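Local atomic coordinates of SmhA (Serratia marcescens, PDB entry 7A27), a protein that probably serves as the A component of a tripartite alpha-pore-forming toxin, captured here in its soluble, largely helical form before any pore is made. Residues 144-147 with 148-151; 265-268 with 269-273; 258-261 with 262-266; 58-61 with 62-66. All blocks are in the same frame, centred on the assembly; numbering follows the deposited sequence.

Contact 1 (144-147 with 148-151); sequences MGNF and LNVI
The F147 ring overlaps the end of the I151 side chain one turn further along the helix, with CE2 of F147 3.8 Å from CD1 of I151 and 4.0 Å from its CG1. The pair is an i to i+4 contact inside helix 104-155, one of the long helices of the bundle. The two side chains cross obliquely, and the methyl meets the ring at a slant. F147 CG stands anti to the backbone N (chi1 -170°), whereas I151 CG1 lies beside its own N; with these rotations the I151 CD1 methyl comes up to the CE2 corner of the ring. Outside the segments the ring is stacked on Y57 and touches I54, while I151 reaches Q281, so this buried strip faces both helix 48-96 and helix 272-299.

M144 and L148 form a looser pair on the same helix, with CG of M144 4.5 Å from CD1 of L148; both residues also touch Q281. In the backbone beneath, L148 N makes a good i to i+4 bond to M144 O at 2.9 Å, as does I151 N to F147 O at 3.0 Å, while V150 N is shared weakly between N146 O and F147 O. V150, whose CB points toward the preceding turn, touches K53 of helix 48-96. N146 and N149 are exposed. The N149 amide folds back over the preceding turn, CG lying 3.4 Å from G145 O, but the angle is too poor for ND2 to bond there. That carbonyl instead receives the backbone N of N149, which lies 3.2 Å from G145 O.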
ATOM      1  N   MET A 144      17.722   1.998  -6.391  1.00 74.35           N
ATOM      2  CA  MET A 144      17.757   3.210  -5.534  1.00 75.39           C
ATOM      3  C   MET A 144      19.141   3.305  -4.871  1.00 76.14           C
ATOM      4  O   MET A 144      19.721   4.422  -4.839  1.00 76.35           O
ATOM      5  CB  MET A 144      16.659   3.161  -4.467  1.00 74.90           C
ATOM      6  CG  MET A 144      16.513   4.462  -3.710  1.00 76.51           C
ATOM      7  SD  MET A 144      15.153   4.440  -2.529  1.00 77.15           S
ATOM      8  CE  MET A 144      15.729   3.193  -1.378  1.00 78.10           C
ATOM      9  N   GLY A 145      19.658   2.174  -4.387  1.00 76.28           N
ATOM     10  CA  GLY A 145      20.981   2.091  -3.752  1.00 78.22           C
ATOM     11  C   GLY A 145      22.067   2.661  -4.649  1.00 80.67           C
ATOM     12  O   GLY A 145      22.953   3.370  -4.130  1.00 84.89           O
ATOM     13  N   ASN A 146      22.014   2.359  -5.947  1.00 79.12           N
ATOM     14  CA  ASN A 146      23.028   2.789  -6.945  1.00 79.25           C
ATOM     15  C   ASN A 146      22.894   4.292  -7.201  1.00 78.95           C
ATOM     16  O   ASN A 146      23.925   4.953  -7.406  1.00 79.75           O
ATOM     17  CB  ASN A 146      22.914   2.018  -8.259  1.00 78.88           C
ATOM     18  CG  ASN A 146      23.412   0.594  -8.157  1.00 78.61           C
ATOM     19  OD1 ASN A 146      24.228   0.265  -7.298  1.00 78.67           O
ATOM     20  ND2 ASN A 146      22.939  -0.251  -9.052  1.00 78.51           N
ATOM     21  N   PHE A 147      21.674   4.816  -7.207  1.00 77.03           N
ATOM     22  CA  PHE A 147      21.455   6.255  -7.478  1.00 77.36           C
ATOM     23  C   PHE A 147      21.917   7.038  -6.246  1.00 77.95           C
ATOM     24  O   PHE A 147      22.459   8.141  -6.444  1.00 80.68           O
ATOM     25  CB  PHE A 147      20.013   6.550  -7.905  1.00 75.72           C
ATOM     26  CG  PHE A 147      19.824   7.956  -8.426  1.00 74.15           C
ATOM     27  CD1 PHE A 147      20.360   8.330  -9.647  1.00 74.21           C
ATOM     28  CD2 PHE A 147      19.165   8.918  -7.673  1.00 72.05           C
ATOM     29  CE1 PHE A 147      20.214   9.625 -10.115  1.00 73.76           C
ATOM     30  CE2 PHE A 147      19.014  10.214  -8.146  1.00 71.90           C
ATOM     31  CZ  PHE A 147      19.544  10.568  -9.364  1.00 72.87           C
ATOM     32  N   LEU A 148      21.749   6.494  -5.030  1.00 77.17           N
ATOM     33  CA  LEU A 148      22.223   7.156  -3.776  1.00 76.54           C
ATOM     34  C   LEU A 148      23.751   7.288  -3.806  1.00 77.27           C
ATOM     35  O   LEU A 148      24.226   8.376  -3.503  1.00 77.56           O
ATOM     36  CB  LEU A 148      21.744   6.392  -2.540  1.00 75.21           C
ATOM     37  CG  LEU A 148      20.337   6.749  -2.072  1.00 74.23           C
ATOM     38  CD1 LEU A 148      19.838   5.739  -1.040  1.00 74.19           C
ATOM     39  CD2 LEU A 148      20.303   8.166  -1.508  1.00 74.01           C
ATOM     40  N   ASN A 149      24.475   6.236  -4.194  1.00 78.20           N
ATOM     41  CA  ASN A 149      25.956   6.252  -4.318  1.00 81.53           C
ATOM     42  C   ASN A 149      26.380   7.326  -5.335  1.00 82.88           C
ATOM     43  O   ASN A 149      27.527   7.819  -5.230  1.00 84.45           O
ATOM     44  CB  ASN A 149      26.531   4.893  -4.723  1.00 83.67           C
ATOM     45  CG  ASN A 149      26.262   3.794  -3.719  1.00 84.56           C
ATOM     46  OD1 ASN A 149      26.035   4.053  -2.542  1.00 86.70           O
ATOM     47  ND2 ASN A 149      26.288   2.552  -4.171  1.00 85.64           N
ATOM     48  N   VAL A 150      25.499   7.666  -6.287  1.00 81.70           N
ATOM     49  CA  VAL A 150      25.752   8.698  -7.337  1.00 82.30           C
ATOM     50  C   VAL A 150      25.603  10.088  -6.705  1.00 83.17           C
ATOM     51  O   VAL A 150      26.481  10.950  -6.955  1.00 85.04           O
ATOM     52  CB  VAL A 150      24.845   8.511  -8.571  1.00 80.30           C
ATOM     53  CG1 VAL A 150      24.888   9.708  -9.512  1.00 80.86           C
ATOM     54  CG2 VAL A 150      25.174   7.229  -9.317  1.00 81.11           C
ATOM     55  N   ILE A 151      24.538  10.309  -5.928  1.00 83.02           N
ATOM     56  CA  ILE A 151      24.287  11.605  -5.226  1.00 83.89           C
ATOM     57  C   ILE A 151      25.417  11.835  -4.220  1.00 85.25           C
ATOM     58  O   ILE A 151      25.901  12.982  -4.110  1.00 85.75           O
ATOM     59  CB  ILE A 151      22.908  11.622  -4.526  1.00 82.23           C
ATOM     60  CG1 ILE A 151      21.770  11.626  -5.547  1.00 81.09           C
ATOM     61  CG2 ILE A 151      22.795  12.798  -3.561  1.00 82.50           C
ATOM     62  CD1 ILE A 151      20.387  11.771  -4.952  1.00 79.37           C
TER

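Contact 2 (265-268 with 269-273); sequences RALA and TANAL
T269 turns its hydroxyl back onto the preceding turn, and OG1 donates to A266 O at 2.7 Å. The rotation that allows this sets OG1 between the backbone N and the carbonyl carbon (chi1 52°), while CG2 of T269 lies beside the N, 3.6 Å from R265 O. The hydroxyl arrives close to the line of the A266 C=O bond, with a C=O...OG1 angle of 159°. The same carbonyl accepts a weak bond from T269 N, and R265 O receives another weak one from that N, so the T269 hydroxyl supplies the shortest link to this turn.

L267 and N271 come together at a slant. CD1 of L267 comes within 4.2 Å of CB of N271, whose side chain also touches L158. Their backbones are joined more firmly, N271 N bonding to L267 O at 2.9 Å. Together these groups make the connection of a helical hairpin: helix 247-268 gives way to helix 272-299, which folds back so that L267 packs on S275 and K278. The other neighbour of this corner is helix 160-188, through I169 against L267 and Q165 against A266.

N271 occupies the N-cap position of the second helix, and its side chain makes no capping bond. The carbonyl oxygen of N271 is hydrogen-bonded to S275 OG, within the first turn of that helix. A272 sets its methyl against the end of the preceding helix, CB of A272 lying 3.6 Å from A268 O.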
ATOM      1  N   ARG A 265      16.050  26.754  -3.956  1.00 82.90           N
ATOM      2  CA  ARG A 265      16.483  28.030  -4.585  1.00 86.50           C
ATOM      3  C   ARG A 265      17.945  28.283  -4.189  1.00 87.37           C
ATOM      4  O   ARG A 265      18.741  28.682  -5.060  1.00 90.67           O
ATOM      5  CB  ARG A 265      15.572  29.198  -4.190  1.00 89.42           C
ATOM      6  CG  ARG A 265      14.100  28.990  -4.508  1.00 90.99           C
ATOM      7  CD  ARG A 265      13.245  30.225  -4.323  1.00 93.98           C
ATOM      8  NE  ARG A 265      13.601  31.185  -5.354  1.00 99.69           N
ATOM      9  CZ  ARG A 265      13.241  31.115  -6.655  1.00102.99           C
ATOM     10  NH1 ARG A 265      13.611  32.067  -7.505  1.00103.38           N
ATOM     11  NH2 ARG A 265      12.508  30.103  -7.110  1.00102.69           N
ATOM     12  N   ALA A 266      18.296  28.015  -2.933  1.00 86.39           N
ATOM     13  CA  ALA A 266      19.653  28.203  -2.365  1.00 86.54           C
ATOM     14  C   ALA A 266      20.671  27.250  -3.011  1.00 85.42           C
ATOM     15  O   ALA A 266      21.678  27.727  -3.545  1.00 86.60           O
ATOM     16  CB  ALA A 266      19.613  28.004  -0.870  1.00 86.17           C
ATOM     17  N   LEU A 267      20.425  25.944  -2.956  1.00 83.49           N
ATOM     18  CA  LEU A 267      21.355  24.920  -3.503  1.00 84.26           C
ATOM     19  C   LEU A 267      21.507  25.089  -5.027  1.00 85.70           C
ATOM     20  O   LEU A 267      22.609  24.824  -5.555  1.00 85.97           O
ATOM     21  CB  LEU A 267      20.827  23.531  -3.141  1.00 82.03           C
ATOM     22  CG  LEU A 267      21.679  22.361  -3.625  1.00 82.43           C
ATOM     23  CD1 LEU A 267      23.112  22.483  -3.122  1.00 83.81           C
ATOM     24  CD2 LEU A 267      21.082  21.016  -3.208  1.00 81.29           C
ATOM     25  N   ALA A 268      20.441  25.529  -5.699  1.00 84.87           N
ATOM     26  CA  ALA A 268      20.361  25.683  -7.165  1.00 85.41           C
ATOM     27  C   ALA A 268      21.336  26.745  -7.687  1.00 88.30           C
ATOM     28  O   ALA A 268      21.873  26.552  -8.804  1.00 90.79           O
ATOM     29  CB  ALA A 268      18.948  26.005  -7.557  1.00 84.93           C
ATOM     30  N   THR A 269      21.558  27.836  -6.951  1.00 89.55           N
ATOM     31  CA  THR A 269      22.445  28.949  -7.409  1.00 91.64           C
ATOM     32  C   THR A 269      23.725  28.357  -8.025  1.00 92.42           C
ATOM     33  O   THR A 269      24.043  28.735  -9.151  1.00 93.54           O
ATOM     34  CB  THR A 269      22.707  29.994  -6.305  1.00 91.72           C
ATOM     35  OG1 THR A 269      23.165  29.332  -5.122  1.00 90.94           O
ATOM     36  CG2 THR A 269      21.483  30.827  -5.966  1.00 91.01           C
ATOM     37  N   ALA A 270      24.374  27.409  -7.347  1.00 92.58           N
ATOM     38  CA  ALA A 270      25.674  26.809  -7.742  1.00 93.34           C
ATOM     39  C   ALA A 270      25.501  25.369  -8.245  1.00 92.34           C
ATOM     40  O   ALA A 270      26.203  25.020  -9.194  1.00 93.62           O
ATOM     41  CB  ALA A 270      26.637  26.866  -6.574  1.00 94.28           C
ATOM     42  N   ASN A 271      24.662  24.542  -7.598  1.00 91.11           N
ATOM     43  CA  ASN A 271      24.437  23.110  -7.950  1.00 90.38           C
ATOM     44  C   ASN A 271      22.944  22.879  -8.238  1.00 89.25           C
ATOM     45  O   ASN A 271      22.219  22.435  -7.336  1.00 89.06           O
ATOM     46  CB  ASN A 271      24.921  22.159  -6.848  1.00 89.51           C
ATOM     47  CG  ASN A 271      26.295  22.504  -6.330  1.00 91.06           C
ATOM     48  OD1 ASN A 271      26.500  23.583  -5.777  1.00 91.85           O
ATOM     49  ND2 ASN A 271      27.225  21.577  -6.475  1.00 92.49           N
ATOM     50  N   ALA A 272      22.508  23.169  -9.466  1.00 88.94           N
ATOM     51  CA  ALA A 272      21.113  23.058  -9.948  1.00 86.30           C
ATOM     52  C   ALA A 272      20.776  21.602 -10.276  1.00 85.45           C
ATOM     53  O   ALA A 272      19.686  21.133  -9.900  1.00 83.08           O
ATOM     54  CB  ALA A 272      20.982  23.923 -11.171  1.00 87.03           C
ATOM     55  N   LEU A 273      21.695  20.907 -10.944  1.00 86.76           N
ATOM     56  CA  LEU A 273      21.458  19.525 -11.408  1.00 86.39           C
ATOM     57  C   LEU A 273      21.411  18.580 -10.204  1.00 84.75           C
ATOM     58  O   LEU A 273      20.641  17.610 -10.260  1.00 82.81           O
ATOM     59  CB  LEU A 273      22.537  19.138 -12.424  1.00 88.56           C
ATOM     60  CG  LEU A 273      22.204  17.928 -13.300  1.00 88.80           C
ATOM     61  CD1 LEU A 273      20.825  18.055 -13.932  1.00 87.32           C
ATOM     62  CD2 LEU A 273      23.243  17.755 -14.391  1.00 91.99           C
TER

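Contact 3 (258-261 with 262-266); sequences AKLA and VAYRA
With its CG anti to the backbone N (chi1 -177°), L260 places its branches beside the Y264 ring, whose carbon CG instead sits beside its own N (chi1 -80°). The two side chains consequently run next to each other and point the same way. CD1 of L260 lies 3.3 Å from CE2 of Y264, and CG of L260 lies 3.5 Å from the same Y264 CE2; the approach to the ring is oblique. A second ring carbon, CD2 of Y264, is 3.3 Å from L260 O.

This is an i to i+4 pair on helix 247-268, facing the interior of the helical bundle. I176 lies against L260, I169 and N173 against Y264, and Y264 further touches S275 and S279, so the Y264 side chain is in contact with both helices 160-188 and 272-299. A263, also buried, places its methyl beside I169.

Backbone bonds keep the two turns in step: Y264 N donates to L260 O at 3.1 Å, and A263 N to K259 O at 3.0 Å. On the exposed side R265 lays the start of its chain across the previous turn, CG of R265 standing 3.1 Å from A261 O.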
ATOM      1  N   ALA A 258       6.991  25.277   2.283  1.00 74.58           N
ATOM      2  CA  ALA A 258       7.482  26.668   2.187  1.00 77.62           C
ATOM      3  C   ALA A 258       9.014  26.673   2.305  1.00 78.08           C
ATOM      4  O   ALA A 258       9.675  27.280   1.430  1.00 78.72           O
ATOM      5  CB  ALA A 258       6.841  27.545   3.238  1.00 80.12           C
ATOM      6  N   LYS A 259       9.550  26.006   3.335  1.00 77.06           N
ATOM      7  CA  LYS A 259      11.007  25.928   3.620  1.00 76.73           C
ATOM      8  C   LYS A 259      11.724  25.134   2.523  1.00 75.77           C
ATOM      9  O   LYS A 259      12.872  25.501   2.183  1.00 76.67           O
ATOM     10  CB  LYS A 259      11.286  25.298   4.993  1.00 76.45           C
ATOM     11  CG  LYS A 259      10.799  26.122   6.181  1.00 78.24           C
ATOM     12  CD  LYS A 259      11.692  26.073   7.430  1.00 79.83           C
ATOM     13  CE  LYS A 259      11.350  24.971   8.408  1.00 79.60           C
ATOM     14  NZ  LYS A 259      10.098  25.274   9.132  1.00 79.91           N
ATOM     15  N   LEU A 260      11.085  24.085   1.997  1.00 74.63           N
ATOM     16  CA  LEU A 260      11.674  23.229   0.938  1.00 74.44           C
ATOM     17  C   LEU A 260      11.925  24.093  -0.306  1.00 75.76           C
ATOM     18  O   LEU A 260      13.020  23.967  -0.908  1.00 77.04           O
ATOM     19  CB  LEU A 260      10.739  22.059   0.622  1.00 73.64           C
ATOM     20  CG  LEU A 260      11.288  21.076  -0.414  1.00 73.35           C
ATOM     21  CD1 LEU A 260      12.579  20.477   0.101  1.00 73.50           C
ATOM     22  CD2 LEU A 260      10.290  19.986  -0.786  1.00 72.08           C
ATOM     23  N   ALA A 261      10.956  24.938  -0.668  1.00 75.86           N
ATOM     24  CA  ALA A 261      11.032  25.830  -1.845  1.00 78.11           C
ATOM     25  C   ALA A 261      12.283  26.706  -1.735  1.00 78.81           C
ATOM     26  O   ALA A 261      13.079  26.730  -2.682  1.00 77.79           O
ATOM     27  CB  ALA A 261       9.778  26.656  -1.943  1.00 79.24           C
ATOM     28  N   VAL A 262      12.435  27.357  -0.583  1.00 80.77           N
ATOM     29  CA  VAL A 262      13.555  28.285  -0.240  1.00 82.79           C
ATOM     30  C   VAL A 262      14.892  27.538  -0.348  1.00 81.89           C
ATOM     31  O   VAL A 262      15.838  28.095  -0.959  1.00 81.70           O
ATOM     32  CB  VAL A 262      13.345  28.887   1.169  1.00 83.79           C
ATOM     33  CG1 VAL A 262      14.589  29.575   1.715  1.00 84.44           C
ATOM     34  CG2 VAL A 262      12.153  29.832   1.208  1.00 84.64           C
ATOM     35  N   ALA A 263      14.956  26.322   0.201  1.00 80.42           N
ATOM     36  CA  ALA A 263      16.188  25.507   0.296  1.00 80.38           C
ATOM     37  C   ALA A 263      16.679  25.087  -1.095  1.00 79.94           C
ATOM     38  O   ALA A 263      17.924  25.054  -1.260  1.00 81.07           O
ATOM     39  CB  ALA A 263      15.968  24.314   1.191  1.00 78.95           C
ATOM     40  N   TYR A 264      15.779  24.742  -2.034  1.00 78.07           N
ATOM     41  CA  TYR A 264      16.160  24.348  -3.418  1.00 77.74           C
ATOM     42  C   TYR A 264      16.686  25.597  -4.149  1.00 80.81           C
ATOM     43  O   TYR A 264      17.704  25.497  -4.855  1.00 80.96           O
ATOM     44  CB  TYR A 264      15.034  23.650  -4.185  1.00 74.64           C
ATOM     45  CG  TYR A 264      14.808  22.186  -3.885  1.00 72.65           C
ATOM     46  CD1 TYR A 264      15.740  21.223  -4.230  1.00 71.28           C
ATOM     47  CD2 TYR A 264      13.616  21.738  -3.332  1.00 71.49           C
ATOM     48  CE1 TYR A 264      15.519  19.873  -3.991  1.00 69.47           C
ATOM     49  CE2 TYR A 264      13.386  20.392  -3.081  1.00 68.99           C
ATOM     50  CZ  TYR A 264      14.337  19.444  -3.410  1.00 68.34           C
ATOM     51  OH  TYR A 264      14.082  18.125  -3.132  1.00 66.19           O
ATOM     52  N   ARG A 265      16.050  26.754  -3.956  1.00 82.90           N
ATOM     53  CA  ARG A 265      16.483  28.030  -4.585  1.00 86.50           C
ATOM     54  C   ARG A 265      17.945  28.283  -4.189  1.00 87.37           C
ATOM     55  O   ARG A 265      18.741  28.682  -5.060  1.00 90.67           O
ATOM     56  CB  ARG A 265      15.572  29.198  -4.190  1.00 89.42           C
ATOM     57  CG  ARG A 265      14.100  28.990  -4.508  1.00 90.99           C
ATOM     58  CD  ARG A 265      13.245  30.225  -4.323  1.00 93.98           C
ATOM     59  NE  ARG A 265      13.601  31.185  -5.354  1.00 99.69           N
ATOM     60  CZ  ARG A 265      13.241  31.115  -6.655  1.00102.99           C
ATOM     61  NH1 ARG A 265      13.611  32.067  -7.505  1.00103.38           N
ATOM     62  NH2 ARG A 265      12.508  30.103  -7.110  1.00102.69           N
ATOM     63  N   ALA A 266      18.296  28.015  -2.933  1.00 86.39           N
ATOM     64  CA  ALA A 266      19.653  28.203  -2.365  1.00 86.54           C
ATOM     65  C   ALA A 266      20.671  27.250  -3.011  1.00 85.42           C
ATOM     66  O   ALA A 266      21.678  27.727  -3.545  1.00 86.60           O
ATOM     67  CB  ALA A 266      19.613  28.004  -0.870  1.00 86.17           C
TER

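Contact 4 (58-61 with 62-66); sequences QNQL and RQQAQ
N59 OD1 accepts the amide N-H of Q63, with NE2 of Q63 2.8 Å away. The N-H is offered within the plane of the Q63 amide, but it reaches N59 OD1 from above the carbonyl plane, 35° out of it, and the two amide planes stand 72° apart. The next pair is arranged differently: Q60 and Q64 run side by side with their amides nearly coplanar, and Q64 NE2 makes a weak bond of 3.4 Å to Q60 OE1. Bends at chi2 in both Q60 and Q64 bring these two amides alongside each other. Both bonds thus span one helical turn and run from the later residue to the earlier one.

One layer out, a water accepts a weak bond from N59 ND2 (3.3 Å) and one from R62 NE (3.1 Å), linking the N59 amide to the arginine. R62 also lays CG against Q58 O, 3.3 Å away, and its NH1 makes a weak bond to Q38 O.

Three helices surround this turn: Q60 and Q64 touch M139 of helix 104-155, L61 packs on V280 and A284 of helix 272-299, and A65 on S32 and L36 of helix 14-37. Q58 OE1 is hydrogen-bonded to L41 N, in the loop before helix 48-96. Beneath the side chains the backbone stays helical, A65 N meeting L61 O at 2.8 Å. The arrangement is that of i to i+4 amide pairing along helix 48-96 of an alpha-helical bundle.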
ATOM      1  N   GLN A  58      14.890   8.328 -13.539  1.00 78.58           N
ATOM      2  CA  GLN A  58      13.505   8.856 -13.556  1.00 79.66           C
ATOM      3  C   GLN A  58      12.655   7.957 -14.463  1.00 80.26           C
ATOM      4  O   GLN A  58      11.500   7.645 -14.078  1.00 81.28           O
ATOM      5  CB  GLN A  58      13.490  10.325 -13.988  1.00 81.34           C
ATOM      6  CG  GLN A  58      12.168  11.019 -13.708  1.00 81.72           C
ATOM      7  CD  GLN A  58      12.264  12.519 -13.831  1.00 83.88           C
ATOM      8  OE1 GLN A  58      13.051  13.063 -14.611  1.00 85.61           O
ATOM      9  NE2 GLN A  58      11.417  13.200 -13.075  1.00 84.94           N
ATOM     10  N   ASN A  59      13.219   7.519 -15.593  1.00 80.95           N
ATOM     11  CA  ASN A  59      12.532   6.636 -16.573  1.00 80.83           C
ATOM     12  C   ASN A  59      12.283   5.268 -15.927  1.00 80.50           C
ATOM     13  O   ASN A  59      11.146   4.795 -15.969  1.00 80.03           O
ATOM     14  CB  ASN A  59      13.318   6.450 -17.870  1.00 81.30           C
ATOM     15  CG  ASN A  59      12.479   5.723 -18.898  1.00 81.36           C
ATOM     16  OD1 ASN A  59      12.736   4.555 -19.179  1.00 79.76           O
ATOM     17  ND2 ASN A  59      11.427   6.373 -19.384  1.00 80.83           N
ATOM     18  N   GLN A  60      13.313   4.674 -15.319  1.00 79.84           N
ATOM     19  CA  GLN A  60      13.241   3.323 -14.729  1.00 78.41           C
ATOM     20  C   GLN A  60      12.212   3.320 -13.586  1.00 75.58           C
ATOM     21  O   GLN A  60      11.546   2.291 -13.412  1.00 75.24           O
ATOM     22  CB  GLN A  60      14.665   2.852 -14.415  1.00 79.70           C
ATOM     23  CG  GLN A  60      14.748   1.398 -13.947  1.00 81.45           C
ATOM     24  CD  GLN A  60      14.193   0.351 -14.894  1.00 82.08           C
ATOM     25  OE1 GLN A  60      13.290  -0.425 -14.536  1.00 79.88           O
ATOM     26  NE2 GLN A  60      14.748   0.309 -16.104  1.00 82.72           N
ATOM     27  N   LEU A  61      12.027   4.441 -12.880  1.00 74.33           N
ATOM     28  CA  LEU A  61      11.045   4.574 -11.760  1.00 71.99           C
ATOM     29  C   LEU A  61       9.615   4.651 -12.310  1.00 71.60           C
ATOM     30  O   LEU A  61       8.734   3.989 -11.743  1.00 68.80           O
ATOM     31  CB  LEU A  61      11.347   5.814 -10.913  1.00 70.93           C
ATOM     32  CG  LEU A  61      12.518   5.695  -9.942  1.00 70.33           C
ATOM     33  CD1 LEU A  61      12.840   7.057  -9.359  1.00 70.61           C
ATOM     34  CD2 LEU A  61      12.234   4.685  -8.837  1.00 68.15           C
ATOM     35  N   ARG A  62       9.384   5.432 -13.365  1.00 71.95           N
ATOM     36  CA  ARG A  62       8.040   5.558 -13.981  1.00 71.97           C
ATOM     37  C   ARG A  62       7.595   4.186 -14.493  1.00 71.87           C
ATOM     38  O   ARG A  62       6.402   3.875 -14.333  1.00 73.28           O
ATOM     39  CB  ARG A  62       8.045   6.636 -15.065  1.00 74.81           C
ATOM     40  CG  ARG A  62       8.276   8.027 -14.498  1.00 76.66           C
ATOM     41  CD  ARG A  62       8.719   9.018 -15.543  1.00 79.98           C
ATOM     42  NE  ARG A  62       7.649   9.391 -16.450  1.00 82.19           N
ATOM     43  CZ  ARG A  62       6.814  10.394 -16.247  1.00 81.80           C
ATOM     44  NH1 ARG A  62       6.894  11.133 -15.153  1.00 79.94           N
ATOM     45  NH2 ARG A  62       5.885  10.638 -17.150  1.00 84.54           N
ATOM     46  N   GLN A  63       8.513   3.379 -15.048  1.00 71.17           N
ATOM     47  CA  GLN A  63       8.205   2.000 -15.521  1.00 70.75           C
ATOM     48  C   GLN A  63       7.687   1.192 -14.327  1.00 70.47           C
ATOM     49  O   GLN A  63       6.633   0.571 -14.456  1.00 70.20           O
ATOM     50  CB  GLN A  63       9.399   1.291 -16.172  1.00 70.56           C
ATOM     51  CG  GLN A  63       9.936   2.000 -17.407  1.00 71.90           C
ATOM     52  CD  GLN A  63      11.007   1.226 -18.140  1.00 72.51           C
ATOM     53  OE1 GLN A  63      10.998   0.010 -18.195  1.00 73.05           O
ATOM     54  NE2 GLN A  63      11.939   1.929 -18.755  1.00 73.32           N
ATOM     55  N   GLN A  64       8.356   1.252 -13.173  1.00 71.99           N
ATOM     56  CA  GLN A  64       7.975   0.441 -11.985  1.00 72.87           C
ATOM     57  C   GLN A  64       6.698   0.978 -11.342  1.00 71.39           C
ATOM     58  O   GLN A  64       5.957   0.155 -10.767  1.00 69.76           O
ATOM     59  CB  GLN A  64       9.138   0.373 -11.002  1.00 73.97           C
ATOM     60  CG  GLN A  64      10.336  -0.339 -11.606  1.00 75.86           C
ATOM     61  CD  GLN A  64       9.911  -1.657 -12.208  1.00 77.49           C
ATOM     62  OE1 GLN A  64       9.100  -2.398 -11.644  1.00 76.02           O
ATOM     63  NE2 GLN A  64      10.427  -1.940 -13.390  1.00 79.92           N
ATOM     64  N   ALA A  65       6.470   2.292 -11.433  1.00 70.60           N
ATOM     65  CA  ALA A  65       5.259   2.968 -10.916  1.00 70.20           C
ATOM     66  C   ALA A  65       4.065   2.513 -11.753  1.00 70.91           C
ATOM     67  O   ALA A  65       3.049   2.145 -11.151  1.00 71.70           O
ATOM     68  CB  ALA A  65       5.422   4.466 -10.954  1.00 70.82           C
ATOM     69  N   GLN A  66       4.187   2.545 -13.081  1.00 72.24           N
ATOM     70  CA  GLN A  66       3.137   2.054 -14.016  1.00 73.36           C
ATOM     71  C   GLN A  66       2.845   0.577 -13.711  1.00 72.61           C
ATOM     72  O   GLN A  66       1.663   0.240 -13.595  1.00 74.06           O
ATOM     73  CB  GLN A  66       3.563   2.259 -15.468  1.00 74.91           C
ATOM     74  CG  GLN A  66       2.674   1.587 -16.512  1.00 76.00           C
ATOM     75  CD  GLN A  66       3.214   1.798 -17.908  1.00 78.04           C
ATOM     76  OE1 GLN A  66       3.658   2.889 -18.273  1.00 77.87           O
ATOM     77  NE2 GLN A  66       3.171   0.753 -18.719  1.00 79.51           N
TER
HETATM   78  O   HOH W   1       8.838   8.353 -19.103  1.00 45.91           O

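How the contacts relate
All four contacts are local, spanning roughly one turn each, yet they differ in chemistry. Contacts 1 and 3 each put an aromatic ring beside an aliphatic side chain on the buried side of a helix, with polar or charged residues on the outer side. Contact 4 lies nearest the centre of the chain, about 17 Å from it measured from the contact's own centre, but relies on side-chain amide hydrogen bonds and a water. Contact 2, the most distant at about 34 Å between the same two points, is the corner between helices and is held mainly through carbonyls. Contacts 2 and 3 share R265 and A266 on helix 247-268, whereas contacts 1 and 4 occupy consecutive helices, their centres about 16 Å apart.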